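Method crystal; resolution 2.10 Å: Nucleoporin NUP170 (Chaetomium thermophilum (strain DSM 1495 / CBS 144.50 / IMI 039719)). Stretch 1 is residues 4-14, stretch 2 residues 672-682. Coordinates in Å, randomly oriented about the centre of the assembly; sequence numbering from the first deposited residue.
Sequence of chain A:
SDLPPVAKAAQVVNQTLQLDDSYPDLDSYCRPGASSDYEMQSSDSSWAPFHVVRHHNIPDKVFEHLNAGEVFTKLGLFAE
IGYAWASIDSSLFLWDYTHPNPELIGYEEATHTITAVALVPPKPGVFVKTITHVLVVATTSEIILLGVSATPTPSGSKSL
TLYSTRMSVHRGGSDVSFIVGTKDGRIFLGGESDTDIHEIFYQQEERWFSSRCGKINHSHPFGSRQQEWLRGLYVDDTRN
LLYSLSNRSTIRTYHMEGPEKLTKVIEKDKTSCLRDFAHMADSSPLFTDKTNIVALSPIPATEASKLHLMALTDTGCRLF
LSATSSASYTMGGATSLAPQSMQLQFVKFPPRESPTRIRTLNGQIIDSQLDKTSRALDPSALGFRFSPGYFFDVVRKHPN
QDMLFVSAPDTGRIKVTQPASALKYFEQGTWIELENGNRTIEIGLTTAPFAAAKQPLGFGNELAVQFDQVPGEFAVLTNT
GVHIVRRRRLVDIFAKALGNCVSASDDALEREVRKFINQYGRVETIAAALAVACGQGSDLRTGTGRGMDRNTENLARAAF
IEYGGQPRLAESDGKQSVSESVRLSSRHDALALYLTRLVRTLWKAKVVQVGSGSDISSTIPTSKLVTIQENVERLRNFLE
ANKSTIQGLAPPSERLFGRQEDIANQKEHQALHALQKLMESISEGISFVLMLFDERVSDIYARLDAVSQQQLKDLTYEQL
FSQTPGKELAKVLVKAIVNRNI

Stretch 1 4-14: PPVAKAAQVVN
Stretch 2 (672-682) LHALQKLMESI

How are the two backbones arranged? Residues 5-14 form a helix that continues later in the chain, with Pro-4 (phi/psi -76/173) at its N-cap position; residues 672-682 lie within a second helix that extends beyond both ends. Helical phi/psi values near -63/-40 hold throughout both, apart from modest departures such as Pro-5 at -54/-60. The helices cross almost perpendicularly, at a signed angle of -95°, and their axes approach to 7.7 Å. Such a crossing confines the contact to a short patch, burying 425 Å² in total. The register is set by CA-CA distances of 4.4 Å for Pro-5 to Ala-674, 5.0 Å for Val-6 to Leu-678 and 5.3 Å for Ala-9 to Leu-675.

What lets the backbones come so close? Small side chains meet at the crossing. Ala-9 CB and Ala-674 CB both point toward the opposing stretch and lie 4.1 Å apart, and Ala-9 CB also sits 3.5 Å from Ala-674 O. Pro-5 O is likewise 3.5 Å from Ala-674 CB, while Pro-5 CB is 4.1 Å from that same methyl. The Pro-5 ring, C-gamma exo, presents CG to the edge of the His-673 ring, 4.2 Å from NE2; His-673 has chi1 164° (t) and chi2 83°.

How does Leu-678 reach its pocket? Its CA-to-CB bond points sideways, but chi1 -179° (t) and chi2 59° (p) bring the end nearer, and the side chain sits as a knob among Val-6, Ala-9, Ala-10 and Val-13. Its CD2 lies 3.7 Å from Ala-9 CB and 3.7 Å from CG2 of Val-13, whose chi1 is 172° (t). Leu-675 starts away from the partner, yet with chi1 -71° (m) and chi2 177° (t) its CD2 comes within 3.9 Å of Ala-9 CB. These are apolar van der Waals contacts.

Where do the polar groups go? No hydrogen bond crosses between the stretches. Val-6, at chi1 -62° (m), places CG1 3.8 Å from Lys-677 O and 4.0 Å from Lys-677 CB; that carbonyl accepts the helical bond from Ser-681 N to Lys-677 O at 3.1 Å. Lys-677 begins toward stretch 1, then turns through chi1 -83° (m) and chi2 -72° (m) before extending with chi3 and chi4 t. Its end leads away, so that NZ forms a salt bridge with Glu-680 OE2 at 3.1 Å, one turn along its own helix. Glu-680 meets it with chi1 66° (p), chi2 175° (t) and chi3 41°.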

ATOM      1  N   PRO A   4     -23.331 -32.000  -1.371  1.00 62.36           N
ATOM      2  CA  PRO A   4     -24.195 -31.301  -0.411  1.00 58.54           C
ATOM      3  C   PRO A   4     -24.069 -29.793  -0.531  1.00 72.69           C
ATOM      4  O   PRO A   4     -23.219 -29.280  -1.274  1.00 71.69           O
ATOM      5  CB  PRO A   4     -23.684 -31.796   0.949  1.00 64.71           C
ATOM      6  CG  PRO A   4     -22.265 -32.150   0.705  1.00 66.61           C
ATOM      7  CD  PRO A   4     -22.198 -32.667  -0.703  1.00 64.76           C
ATOM      8  N   PRO A   5     -24.909 -29.046   0.199  1.00 77.11           N
ATOM      9  CA  PRO A   5     -24.898 -27.576   0.112  1.00 70.11           C
ATOM     10  C   PRO A   5     -23.544 -26.921   0.359  1.00 62.97           C
ATOM     11  O   PRO A   5     -23.030 -26.228  -0.525  1.00 63.21           O
ATOM     12  CB  PRO A   5     -25.910 -27.168   1.189  1.00 69.61           C
ATOM     13  CG  PRO A   5     -26.868 -28.307   1.244  1.00 72.56           C
ATOM     14  CD  PRO A   5     -26.065 -29.547   0.964  1.00 74.51           C
ATOM     15  N   VAL A   6     -22.964 -27.116   1.547  1.00 58.04           N
ATOM     16  CA  VAL A   6     -21.737 -26.400   1.901  1.00 64.70           C
ATOM     17  C   VAL A   6     -20.621 -26.710   0.915  1.00 68.38           C
ATOM     18  O   VAL A   6     -19.776 -25.852   0.630  1.00 56.63           O
ATOM     19  CB  VAL A   6     -21.309 -26.734   3.345  1.00 58.41           C
ATOM     20  CG1 VAL A   6     -22.382 -26.297   4.335  1.00 63.04           C
ATOM     21  CG2 VAL A   6     -20.999 -28.219   3.488  1.00 67.25           C
ATOM     22  N   ALA A   7     -20.591 -27.933   0.380  1.00 54.33           N
ATOM     23  CA  ALA A   7     -19.587 -28.275  -0.621  1.00 56.42           C
ATOM     24  C   ALA A   7     -19.866 -27.579  -1.946  1.00 62.01           C
ATOM     25  O   ALA A   7     -18.927 -27.215  -2.663  1.00 61.67           O
ATOM     26  CB  ALA A   7     -19.534 -29.789  -0.815  1.00 60.43           C
ATOM     27  N   LYS A   8     -21.142 -27.389  -2.289  1.00 62.72           N
ATOM     28  CA  LYS A   8     -21.485 -26.627  -3.485  1.00 58.65           C
ATOM     29  C   LYS A   8     -21.076 -25.168  -3.334  1.00 64.24           C
ATOM     30  O   LYS A   8     -20.475 -24.581  -4.242  1.00 57.33           O
ATOM     31  CB  LYS A   8     -22.985 -26.729  -3.761  1.00 67.66           C
ATOM     32  CG  LYS A   8     -23.361 -27.598  -4.951  1.00 85.29           C
ATOM     33  CD  LYS A   8     -24.789 -27.308  -5.394  1.00 96.25           C
ATOM     34  CE  LYS A   8     -25.164 -28.074  -6.653  1.00100.01           C
ATOM     35  NZ  LYS A   8     -25.535 -29.487  -6.368  1.00109.88           N
ATOM     36  N   ALA A   9     -21.400 -24.569  -2.186  1.00 52.12           N
ATOM     37  CA  ALA A   9     -21.052 -23.173  -1.948  1.00 52.28           C
ATOM     38  C   ALA A   9     -19.542 -22.985  -1.887  1.00 58.52           C
ATOM     39  O   ALA A   9     -19.020 -21.972  -2.365  1.00 53.53           O
ATOM     40  CB  ALA A   9     -21.708 -22.689  -0.656  1.00 49.58           C
ATOM     41  N   ALA A  10     -18.825 -23.949  -1.303  1.00 52.89           N
ATOM     42  CA  ALA A  10     -17.369 -23.876  -1.279  1.00 52.51           C
ATOM     43  C   ALA A  10     -16.796 -23.855  -2.687  1.00 59.10           C
ATOM     44  O   ALA A  10     -15.764 -23.219  -2.931  1.00 59.14           O
ATOM     45  CB  ALA A  10     -16.795 -25.053  -0.491  1.00 53.74           C
ATOM     46  N   GLN A  11     -17.449 -24.545  -3.625  1.00 56.09           N
ATOM     47  CA  GLN A  11     -17.023 -24.495  -5.019  1.00 59.68           C
ATOM     48  C   GLN A  11     -17.138 -23.081  -5.574  1.00 57.79           C
ATOM     49  O   GLN A  11     -16.266 -22.627  -6.325  1.00 52.77           O
ATOM     50  CB  GLN A  11     -17.861 -25.464  -5.850  1.00 66.43           C
ATOM     51  CG  GLN A  11     -17.056 -26.374  -6.757  1.00 77.34           C
ATOM     52  CD  GLN A  11     -17.939 -27.299  -7.573  1.00 96.65           C
ATOM     53  OE1 GLN A  11     -18.962 -27.785  -7.089  1.00 87.00           O
ATOM     54  NE2 GLN A  11     -17.553 -27.539  -8.819  1.00103.27           N
ATOM     55  N   VAL A  12     -18.211 -22.372  -5.215  1.00 53.44           N
ATOM     56  CA  VAL A  12     -18.384 -20.991  -5.661  1.00 62.22           C
ATOM     57  C   VAL A  12     -17.297 -20.104  -5.069  1.00 53.06           C
ATOM     58  O   VAL A  12     -16.775 -19.205  -5.740  1.00 52.23           O
ATOM     59  CB  VAL A  12     -19.791 -20.484  -5.285  1.00 56.61           C
ATOM     60  CG1 VAL A  12     -19.960 -19.020  -5.681  1.00 52.59           C
ATOM     61  CG2 VAL A  12     -20.859 -21.348  -5.939  1.00 52.16           C
ATOM     62  N   VAL A  13     -16.948 -20.331  -3.800  1.00 43.35           N
ATOM     63  CA  VAL A  13     -15.910 -19.533  -3.153  1.00 53.76           C
ATOM     64  C   VAL A  13     -14.577 -19.727  -3.864  1.00 52.46           C
ATOM     65  O   VAL A  13     -13.879 -18.759  -4.191  1.00 48.83           O
ATOM     66  CB  VAL A  13     -15.808 -19.896  -1.659  1.00 47.03           C
ATOM     67  CG1 VAL A  13     -14.596 -19.227  -1.017  1.00 47.56           C
ATOM     68  CG2 VAL A  13     -17.083 -19.503  -0.926  1.00 51.63           C
ATOM     69  N   ASN A  14     -14.203 -20.985  -4.111  1.00 51.31           N
ATOM     70  CA  ASN A  14     -12.927 -21.270  -4.759  1.00 52.59           C
ATOM     71  C   ASN A  14     -12.838 -20.605  -6.126  1.00 49.59           C
ATOM     72  O   ASN A  14     -11.791 -20.060  -6.494  1.00 53.06           O
ATOM     73  CB  ASN A  14     -12.730 -22.780  -4.887  1.00 47.67           C
ATOM     74  CG  ASN A  14     -12.405 -23.441  -3.564  1.00 58.51           C
ATOM     75  OD1 ASN A  14     -11.683 -22.885  -2.737  1.00 52.58           O
ATOM     76  ND2 ASN A  14     -12.938 -24.640  -3.358  1.00 56.17           N
ATOM     77  N   LEU A 672     -28.693 -19.843  -3.088  1.00 54.11           N
ATOM     78  CA  LEU A 672     -28.705 -18.947  -1.937  1.00 55.54           C
ATOM     79  C   LEU A 672     -28.736 -19.729  -0.632  1.00 53.08           C
ATOM     80  O   LEU A 672     -28.085 -19.347   0.346  1.00 56.90           O
ATOM     81  CB  LEU A 672     -29.902 -18.001  -2.027  1.00 56.26           C
ATOM     82  CG  LEU A 672     -29.863 -16.994  -3.181  1.00 63.54           C
ATOM     83  CD1 LEU A 672     -31.202 -16.287  -3.319  1.00 62.65           C
ATOM     84  CD2 LEU A 672     -28.746 -15.982  -2.984  1.00 60.88           C
ATOM     85  N   HIS A 673     -29.486 -20.834  -0.600  1.00 63.41           N
ATOM     86  CA  HIS A 673     -29.531 -21.663   0.600  1.00 54.62           C
ATOM     87  C   HIS A 673     -28.160 -22.237   0.922  1.00 49.20           C
ATOM     88  O   HIS A 673     -27.744 -22.256   2.087  1.00 54.30           O
ATOM     89  CB  HIS A 673     -30.544 -22.793   0.422  1.00 65.57           C
ATOM     90  CG  HIS A 673     -30.385 -23.899   1.417  1.00 65.19           C
ATOM     91  ND1 HIS A 673     -30.918 -23.842   2.686  1.00 67.31           N
ATOM     92  CD2 HIS A 673     -29.737 -25.086   1.334  1.00 66.79           C
ATOM     93  CE1 HIS A 673     -30.612 -24.948   3.340  1.00 69.25           C
ATOM     94  NE2 HIS A 673     -29.896 -25.719   2.542  1.00 67.14           N
ATOM     95  N   ALA A 674     -27.445 -22.721  -0.096  1.00 53.05           N
ATOM     96  CA  ALA A 674     -26.126 -23.300   0.133  1.00 58.63           C
ATOM     97  C   ALA A 674     -25.159 -22.267   0.698  1.00 54.53           C
ATOM     98  O   ALA A 674     -24.363 -22.575   1.592  1.00 53.66           O
ATOM     99  CB  ALA A 674     -25.583 -23.889  -1.167  1.00 58.92           C
ATOM    100  N   LEU A 675     -25.216 -21.032   0.191  1.00 49.96           N
ATOM    101  CA  LEU A 675     -24.342 -19.982   0.707  1.00 46.71           C
ATOM    102  C   LEU A 675     -24.625 -19.702   2.176  1.00 49.80           C
ATOM    103  O   LEU A 675     -23.696 -19.530   2.973  1.00 47.48           O
ATOM    104  CB  LEU A 675     -24.507 -18.704  -0.116  1.00 50.46           C
ATOM    105  CG  LEU A 675     -23.939 -18.707  -1.536  1.00 46.90           C
ATOM    106  CD1 LEU A 675     -24.265 -17.394  -2.231  1.00 50.64           C
ATOM    107  CD2 LEU A 675     -22.434 -18.944  -1.523  1.00 50.61           C
ATOM    108  N   GLN A 676     -25.904 -19.651   2.555  1.00 58.28           N
ATOM    109  CA  GLN A 676     -26.252 -19.388   3.947  1.00 54.46           C
ATOM    110  C   GLN A 676     -25.818 -20.528   4.858  1.00 51.73           C
ATOM    111  O   GLN A 676     -25.432 -20.288   6.008  1.00 51.42           O
ATOM    112  CB  GLN A 676     -27.754 -19.139   4.069  1.00 52.27           C
ATOM    113  CG  GLN A 676     -28.201 -17.826   3.445  1.00 63.47           C
ATOM    114  CD  GLN A 676     -29.692 -17.590   3.573  1.00 77.51           C
ATOM    115  OE1 GLN A 676     -30.147 -16.901   4.486  1.00 75.03           O
ATOM    116  NE2 GLN A 676     -30.462 -18.156   2.651  1.00 66.66           N
ATOM    117  N   LYS A 677     -25.869 -21.770   4.369  1.00 54.01           N
ATOM    118  CA  LYS A 677     -25.361 -22.889   5.154  1.00 54.03           C
ATOM    119  C   LYS A 677     -23.848 -22.823   5.303  1.00 57.40           C
ATOM    120  O   LYS A 677     -23.306 -23.252   6.329  1.00 50.70           O
ATOM    121  CB  LYS A 677     -25.774 -24.214   4.513  1.00 55.68           C
ATOM    122  CG  LYS A 677     -27.175 -24.670   4.886  1.00 63.01           C
ATOM    123  CD  LYS A 677     -27.234 -25.137   6.334  1.00 69.66           C
ATOM    124  CE  LYS A 677     -28.649 -25.493   6.754  1.00 80.73           C
ATOM    125  NZ  LYS A 677     -28.715 -25.862   8.193  1.00 92.54           N
ATOM    126  N   LEU A 678     -23.149 -22.295   4.296  1.00 54.56           N
ATOM    127  CA  LEU A 678     -21.709 -22.113   4.424  1.00 48.83           C
ATOM    128  C   LEU A 678     -21.386 -21.020   5.433  1.00 45.09           C
ATOM    129  O   LEU A 678     -20.409 -21.127   6.181  1.00 49.75           O
ATOM    130  CB  LEU A 678     -21.102 -21.789   3.058  1.00 54.71           C
ATOM    131  CG  LEU A 678     -19.587 -21.580   3.015  1.00 55.43           C
ATOM    132  CD1 LEU A 678     -18.849 -22.815   3.508  1.00 48.52           C
ATOM    133  CD2 LEU A 678     -19.147 -21.219   1.604  1.00 50.55           C
ATOM    134  N   MET A 679     -22.207 -19.967   5.478  1.00 46.83           N
ATOM    135  CA  MET A 679     -21.972 -18.878   6.422  1.00 53.41           C
ATOM    136  C   MET A 679     -22.043 -19.373   7.861  1.00 53.74           C
ATOM    137  O   MET A 679     -21.149 -19.097   8.669  1.00 48.79           O
ATOM    138  CB  MET A 679     -22.987 -17.758   6.193  1.00 45.30           C
ATOM    139  CG  MET A 679     -22.789 -16.993   4.898  1.00 51.63           C
ATOM    140  SD  MET A 679     -24.056 -15.736   4.661  1.00 54.26           S
ATOM    141  CE  MET A 679     -24.439 -15.967   2.928  1.00 55.75           C
ATOM    142  N   GLU A 680     -23.107 -20.103   8.207  1.00 54.16           N
ATOM    143  CA  GLU A 680     -23.219 -20.624   9.565  1.00 57.79           C
ATOM    144  C   GLU A 680     -22.103 -21.618   9.857  1.00 49.63           C
ATOM    145  O   GLU A 680     -21.575 -21.661  10.972  1.00 53.06           O
ATOM    146  CB  GLU A 680     -24.593 -21.263   9.783  1.00 56.78           C
ATOM    147  CG  GLU A 680     -24.858 -22.517   8.966  1.00 66.72           C
ATOM    148  CD  GLU A 680     -26.180 -23.173   9.323  1.00 77.54           C
ATOM    149  OE1 GLU A 680     -27.175 -22.445   9.528  1.00 69.62           O
ATOM    150  OE2 GLU A 680     -26.222 -24.418   9.407  1.00 77.36           O
ATOM    151  N   SER A 681     -21.718 -22.415   8.856  1.00 47.73           N
ATOM    152  CA  SER A 681     -20.591 -23.326   9.026  1.00 48.06           C
ATOM    153  C   SER A 681     -19.291 -22.560   9.241  1.00 55.49           C
ATOM    154  O   SER A 681     -18.437 -22.983  10.029  1.00 51.27           O
ATOM    155  CB  SER A 681     -20.478 -24.247   7.811  1.00 50.06           C
ATOM    156  OG  SER A 681     -19.388 -25.140   7.951  1.00 53.79           O
ATOM    157  N   ILE A 682     -19.121 -21.431   8.546  1.00 53.58           N
ATOM    158  CA  ILE A 682     -17.935 -20.599   8.750  1.00 49.06           C
ATOM    159  C   ILE A 682     -17.893 -20.087  10.184  1.00 48.81           C
ATOM    160  O   ILE A 682     -16.850 -20.125  10.846  1.00 51.04           O
ATOM    161  CB  ILE A 682     -17.913 -19.438   7.737  1.00 51.50           C
ATOM    162  CG1 ILE A 682     -17.552 -19.952   6.340  1.00 49.46           C
ATOM    163  CG2 ILE A 682     -16.905 -18.366   8.156  1.00 49.30           C
ATOM    164  CD1 ILE A 682     -17.915 -18.987   5.227  1.00 52.66           C
TER